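Local coordinates for SCARECROW-LIKE protein 7 (Oryza sativa Japonica Group, PDB 5HYZ) that probably acts in the nucleus as a DNA-binding transcription factor of the GRAS family, with roles in plant development and abiotic stress resistance, at residues I118-A132 with L160-L174. Sequence-based numbering, arbitrary orientation.
Sequences IVQGIQWAALLQALA and LAATNTRLRDFAKLL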
loop_
_atom_site.group_PDB
_atom_site.type_symbol
_atom_site.label_atom_id
_atom_site.label_comp_id
_atom_site.label_asym_id
_atom_site.label_seq_id
_atom_site.Cartn_x
_atom_site.Cartn_y
_atom_site.Cartn_z
ATOM N N ILE A 118 -18.985 -8.615 2.763
ATOM C CA ILE A 118 -17.621 -8.874 2.291
ATOM C C ILE A 118 -17.457 -8.601 0.788
ATOM O O ILE A 118 -18.345 -8.862 0.011
ATOM C CB ILE A 118 -17.180 -10.327 2.616
ATOM C CG1 ILE A 118 -15.729 -10.596 2.207
ATOM C CG2 ILE A 118 -18.076 -11.363 1.875
ATOM C CD1 ILE A 118 -15.160 -11.825 2.935
ATOM N N VAL A 119 -16.320 -8.026 0.384
ATOM C CA VAL A 119 -16.055 -7.835 -1.048
ATOM C C VAL A 119 -14.967 -8.840 -1.476
ATOM O O VAL A 119 -15.249 -9.811 -2.121
ATOM C CB VAL A 119 -15.612 -6.343 -1.364
ATOM C CG1 VAL A 119 -15.342 -6.211 -2.865
ATOM C CG2 VAL A 119 -16.748 -5.401 -0.906
ATOM N N GLN A 120 -13.740 -8.634 -1.053
ATOM C CA GLN A 120 -12.621 -9.523 -1.365
ATOM C C GLN A 120 -12.037 -9.902 0.016
ATOM O O GLN A 120 -12.516 -9.535 1.084
ATOM C CB GLN A 120 -11.526 -8.872 -2.221
ATOM C CG GLN A 120 -11.808 -8.636 -3.733
ATOM C CD GLN A 120 -12.350 -9.849 -4.528
ATOM O OE1 GLN A 120 -13.557 -10.019 -4.657
ATOM N NE2 GLN A 120 -11.455 -10.640 -5.110
ATOM N N GLY A 121 -11.005 -10.668 0.012
ATOM C CA GLY A 121 -10.664 -11.084 1.368
ATOM C C GLY A 121 -9.665 -10.229 2.133
ATOM O O GLY A 121 -9.263 -10.595 3.223
ATOM N N ILE A 122 -9.264 -9.096 1.581
ATOM C CA ILE A 122 -8.001 -8.506 2.119
ATOM C C ILE A 122 -8.124 -8.032 3.567
ATOM O O ILE A 122 -7.159 -8.162 4.339
ATOM C CB ILE A 122 -7.501 -7.374 1.190
ATOM C CG1 ILE A 122 -6.017 -7.067 1.555
ATOM C CG2 ILE A 122 -8.389 -6.184 1.313
ATOM C CD1 ILE A 122 -5.287 -6.108 0.592
ATOM N N GLN A 123 -9.317 -7.541 3.985
ATOM C CA GLN A 123 -9.431 -7.177 5.402
ATOM C C GLN A 123 -9.090 -8.362 6.303
ATOM O O GLN A 123 -8.447 -8.247 7.347
ATOM C CB GLN A 123 -10.879 -6.694 5.725
ATOM C CG GLN A 123 -10.990 -6.245 7.232
ATOM C CD GLN A 123 -12.346 -5.549 7.587
ATOM O OE1 GLN A 123 -13.269 -5.437 6.749
ATOM N NE2 GLN A 123 -12.457 -5.141 8.825
ATOM N N TRP A 124 -9.587 -9.553 5.911
ATOM C CA TRP A 124 -9.384 -10.683 6.790
ATOM C C TRP A 124 -8.025 -11.294 6.666
ATOM O O TRP A 124 -7.546 -11.873 7.629
ATOM C CB TRP A 124 -10.519 -11.749 6.521
ATOM C CG TRP A 124 -11.842 -11.035 6.663
ATOM C CD1 TRP A 124 -12.858 -10.989 5.739
ATOM C CD2 TRP A 124 -12.246 -10.152 7.757
ATOM N NE1 TRP A 124 -13.870 -10.168 6.193
ATOM C CE2 TRP A 124 -13.525 -9.643 7.411
ATOM C CE3 TRP A 124 -11.655 -9.765 8.980
ATOM C CZ2 TRP A 124 -14.224 -8.740 8.223
ATOM C CZ3 TRP A 124 -12.336 -8.810 9.806
ATOM C CH2 TRP A 124 -13.640 -8.321 9.408
ATOM N N ALA A 125 -7.398 -11.165 5.517
ATOM C CA ALA A 125 -5.998 -11.602 5.430
ATOM C C ALA A 125 -5.136 -10.727 6.366
ATOM O O ALA A 125 -4.311 -11.240 7.132
ATOM C CB ALA A 125 -5.508 -11.505 3.993
ATOM N N ALA A 126 -5.427 -9.423 6.363
ATOM C CA ALA A 126 -4.712 -8.534 7.273
ATOM C C ALA A 126 -4.976 -8.892 8.740
ATOM O O ALA A 126 -4.058 -8.891 9.616
ATOM C CB ALA A 126 -5.092 -7.047 6.946
ATOM N N LEU A 127 -6.242 -9.173 9.062
ATOM C CA LEU A 127 -6.557 -9.504 10.426
ATOM C C LEU A 127 -5.901 -10.836 10.841
ATOM O O LEU A 127 -5.423 -10.982 11.953
ATOM C CB LEU A 127 -8.112 -9.642 10.619
ATOM C CG LEU A 127 -8.435 -9.918 12.102
ATOM C CD1 LEU A 127 -8.309 -8.644 13.000
ATOM C CD2 LEU A 127 -9.886 -10.422 12.281
ATOM N N LEU A 128 -5.914 -11.813 9.952
ATOM C CA LEU A 128 -5.273 -13.105 10.287
ATOM C C LEU A 128 -3.786 -12.889 10.620
ATOM O O LEU A 128 -3.255 -13.414 11.591
ATOM C CB LEU A 128 -5.407 -14.060 9.105
ATOM C CG LEU A 128 -6.823 -14.688 8.977
ATOM C CD1 LEU A 128 -6.973 -15.436 7.594
ATOM C CD2 LEU A 128 -7.085 -15.613 10.174
ATOM N N GLN A 129 -3.123 -12.128 9.775
ATOM C CA GLN A 129 -1.701 -11.821 10.064
ATOM C C GLN A 129 -1.516 -11.156 11.431
ATOM O O GLN A 129 -0.621 -11.526 12.260
ATOM C CB GLN A 129 -1.167 -10.928 8.953
ATOM C CG GLN A 129 0.353 -10.470 9.142
ATOM C CD GLN A 129 1.302 -11.603 8.870
ATOM O OE1 GLN A 129 0.959 -12.581 8.220
ATOM N NE2 GLN A 129 2.543 -11.480 9.383
ATOM N N ALA A 130 -2.394 -10.184 11.707
ATOM C CA ALA A 130 -2.335 -9.501 13.002
ATOM C C ALA A 130 -2.635 -10.412 14.185
ATOM O O ALA A 130 -1.932 -10.356 15.187
ATOM C CB ALA A 130 -3.287 -8.269 12.994
ATOM N N LEU A 131 -3.656 -11.275 14.082
ATOM C CA LEU A 131 -3.994 -12.213 15.137
ATOM C C LEU A 131 -2.829 -13.169 15.384
ATOM O O LEU A 131 -2.586 -13.570 16.527
ATOM C CB LEU A 131 -5.280 -13.044 14.767
ATOM C CG LEU A 131 -6.579 -12.201 14.823
ATOM C CD1 LEU A 131 -7.772 -12.937 14.160
ATOM C CD2 LEU A 131 -6.872 -11.846 16.267
ATOM N N ALA A 132 -2.116 -13.521 14.314
ATOM C CA ALA A 132 -1.063 -14.531 14.472
ATOM C C ALA A 132 0.018 -13.958 15.311
ATOM O O ALA A 132 0.692 -14.705 16.023
ATOM C CB ALA A 132 -0.509 -14.996 13.131
ATOM N N LEU A 160 -16.835 -15.309 -4.270
ATOM C CA LEU A 160 -16.754 -15.802 -2.892
ATOM C C LEU A 160 -15.947 -17.037 -2.776
ATOM O O LEU A 160 -15.199 -17.209 -1.850
ATOM C CB LEU A 160 -18.181 -16.094 -2.340
ATOM C CG LEU A 160 -19.054 -14.888 -2.064
ATOM C CD1 LEU A 160 -20.580 -15.339 -1.828
ATOM C CD2 LEU A 160 -18.499 -14.109 -0.850
ATOM N N ALA A 161 -16.156 -17.991 -3.687
ATOM C CA ALA A 161 -15.361 -19.203 -3.634
ATOM C C ALA A 161 -13.874 -18.925 -3.775
ATOM O O ALA A 161 -13.047 -19.557 -3.137
ATOM C CB ALA A 161 -15.843 -20.208 -4.766
ATOM N N ALA A 162 -13.535 -18.000 -4.664
ATOM C CA ALA A 162 -12.114 -17.700 -4.826
ATOM C C ALA A 162 -11.537 -17.041 -3.555
ATOM O O ALA A 162 -10.407 -17.299 -3.193
ATOM C CB ALA A 162 -11.883 -16.798 -6.054
ATOM N N THR A 163 -12.316 -16.147 -2.960
ATOM C CA THR A 163 -11.899 -15.517 -1.678
ATOM C C THR A 163 -11.746 -16.563 -0.561
ATOM O O THR A 163 -10.838 -16.539 0.242
ATOM C CB THR A 163 -12.921 -14.457 -1.271
ATOM O OG1 THR A 163 -12.885 -13.382 -2.199
ATOM C CG2 THR A 163 -12.727 -13.942 0.185
ATOM N N ASN A 164 -12.701 -17.486 -0.484
ATOM C CA ASN A 164 -12.600 -18.564 0.455
ATOM C C ASN A 164 -11.308 -19.336 0.307
ATOM O O ASN A 164 -10.561 -19.552 1.267
ATOM C CB ASN A 164 -13.852 -19.482 0.224
ATOM C CG ASN A 164 -14.083 -20.498 1.313
ATOM O OD1 ASN A 164 -13.212 -20.810 2.099
ATOM N ND2 ASN A 164 -15.315 -21.094 1.316
ATOM N N THR A 165 -11.039 -19.773 -0.919
ATOM C CA THR A 165 -9.798 -20.485 -1.188
ATOM C C THR A 165 -8.576 -19.684 -0.820
ATOM O O THR A 165 -7.684 -20.181 -0.148
ATOM C CB THR A 165 -9.725 -20.871 -2.668
ATOM O OG1 THR A 165 -10.758 -21.864 -2.838
ATOM C CG2 THR A 165 -8.388 -21.521 -2.989
ATOM N N ARG A 166 -8.596 -18.421 -1.212
ATOM C CA ARG A 166 -7.432 -17.596 -0.934
ATOM C C ARG A 166 -7.187 -17.407 0.566
ATOM O O ARG A 166 -6.041 -17.479 1.032
ATOM C CB ARG A 166 -7.623 -16.262 -1.655
ATOM C CG ARG A 166 -6.395 -15.739 -2.240
ATOM C CD ARG A 166 -6.609 -14.425 -3.015
ATOM N NE ARG A 166 -5.292 -13.806 -3.130
ATOM C CZ ARG A 166 -5.077 -12.577 -3.575
ATOM N NH1 ARG A 166 -6.101 -11.826 -3.931
ATOM N NH2 ARG A 166 -3.846 -12.118 -3.641
ATOM N N LEU A 167 -8.254 -17.164 1.339
ATOM C CA LEU A 167 -8.088 -17.019 2.775
ATOM C C LEU A 167 -7.675 -18.313 3.467
ATOM O O LEU A 167 -6.875 -18.324 4.399
ATOM C CB LEU A 167 -9.371 -16.527 3.472
ATOM C CG LEU A 167 -9.721 -15.074 3.109
ATOM C CD1 LEU A 167 -11.147 -14.769 3.662
ATOM C CD2 LEU A 167 -8.686 -14.133 3.820
ATOM N N ARG A 168 -8.223 -19.449 3.002
ATOM C CA ARG A 168 -7.828 -20.713 3.619
ATOM C C ARG A 168 -6.363 -21.033 3.315
ATOM O O ARG A 168 -5.645 -21.510 4.199
ATOM C CB ARG A 168 -8.751 -21.865 3.094
ATOM C CG ARG A 168 -10.146 -21.827 3.748
ATOM C CD ARG A 168 -11.122 -22.896 3.005
ATOM N NE ARG A 168 -12.490 -22.850 3.622
ATOM C CZ ARG A 168 -12.819 -23.518 4.712
ATOM N NH1 ARG A 168 -11.907 -24.296 5.327
ATOM N NH2 ARG A 168 -14.055 -23.413 5.188
ATOM N N ASP A 169 -5.908 -20.723 2.094
ATOM C CA ASP A 169 -4.465 -20.955 1.754
ATOM C C ASP A 169 -3.572 -20.067 2.636
ATOM O O ASP A 169 -2.503 -20.464 3.157
ATOM C CB ASP A 169 -4.176 -20.688 0.270
ATOM C CG ASP A 169 -4.798 -21.759 -0.658
ATOM O OD1 ASP A 169 -5.247 -22.820 -0.155
ATOM O OD2 ASP A 169 -4.872 -21.498 -1.872
ATOM N N PHE A 170 -4.049 -18.827 2.858
ATOM C CA PHE A 170 -3.263 -17.912 3.715
ATOM C C PHE A 170 -3.153 -18.370 5.152
ATOM O O PHE A 170 -2.074 -18.337 5.815
ATOM C CB PHE A 170 -3.924 -16.514 3.627
ATOM C CG PHE A 170 -3.109 -15.401 4.272
ATOM C CD1 PHE A 170 -2.014 -14.893 3.614
ATOM C CD2 PHE A 170 -3.468 -14.874 5.527
ATOM C CE1 PHE A 170 -1.252 -13.896 4.184
ATOM C CE2 PHE A 170 -2.672 -13.869 6.122
ATOM C CZ PHE A 170 -1.590 -13.376 5.408
ATOM N N ALA A 171 -4.293 -18.826 5.690
ATOM C CA ALA A 171 -4.311 -19.313 7.045
ATOM C C ALA A 171 -3.370 -20.522 7.212
ATOM O O ALA A 171 -2.814 -20.706 8.290
ATOM C CB ALA A 171 -5.768 -19.727 7.470
ATOM N N LYS A 172 -3.293 -21.376 6.181
ATOM C CA LYS A 172 -2.304 -22.490 6.271
ATOM C C LYS A 172 -0.876 -21.963 6.520
ATOM O O LYS A 172 -0.122 -22.552 7.329
ATOM C CB LYS A 172 -2.317 -23.311 5.014
ATOM C CG LYS A 172 -3.589 -24.123 4.954
ATOM C CD LYS A 172 -3.619 -24.830 3.600
ATOM C CE LYS A 172 -4.933 -25.602 3.419
ATOM N NZ LYS A 172 -5.031 -25.882 1.971
ATOM N N LEU A 173 -0.551 -20.842 5.872
ATOM C CA LEU A 173 0.802 -20.258 6.056
ATOM C C LEU A 173 1.013 -19.613 7.425
ATOM O O LEU A 173 2.136 -19.252 7.782
ATOM C CB LEU A 173 1.049 -19.203 4.993
ATOM C CG LEU A 173 0.988 -19.669 3.561
ATOM C CD1 LEU A 173 1.258 -18.465 2.659
ATOM C CD2 LEU A 173 1.952 -20.792 3.315
ATOM N N LEU A 174 -0.072 -19.451 8.195
ATOM C CA LEU A 174 0.043 -19.057 9.601
ATOM C C LEU A 174 -0.038 -20.159 10.621
ATOM O O LEU A 174 0.096 -19.887 11.814
ATOM C CB LEU A 174 -1.079 -18.040 9.959
ATOM C CG LEU A 174 -1.187 -16.832 9.027
ATOM C CD1 LEU A 174 -2.577 -16.144 9.267
ATOM C CD2 LEU A 174 -0.060 -15.841 9.264
HETATM O O HOH W 1 -15.399 -12.380 -2.863
HETATM O O HOH W 2 -9.926 -12.393 -2.241
#
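G121 and T163 bring the backbones closest, 5.5 Å between their CA atoms. From there helices 122-132 and 160-174 run nearly parallel, 13° apart, with axes 10.1 Å from each other. In T163, chi1 of -67° sets OG1 beside the backbone N and CG2 anti to it. T163 CG2 packs 3.7 Å from G121 CA. T163 OG1 bonds two waters and S159 O, one turn back. One water is held by V119 O, the other by G121 N, at the N-cap. L167 follows one turn on. Its CD2 sits among G121 O, W124 CB and A125 CB. The F170 ring carries A125 CB over one face, near the rim, and L128 CB at its edge. F170 CE2 comes 3.3 Å from A125 O. L174 CD1 touches L128 CB at 3.5 Å, and its other branch meets A132 CB. L174 CD2 also lies 3.6 Å from Q129 OE1, which is hydrogen-bonded to S334 of the second subunit. R166 NH2 hydrogen-bonds W341 O of that subunit, so the pair borders the homodimer interface. W124 and L128 meet strand 141-148, and L167 meets strand 177-182. Parallel neighbouring helices on one face of the parallel strands of a mixed sheet, joined through strand 141-148, are characteristic of the Rossmann-type GRAS core.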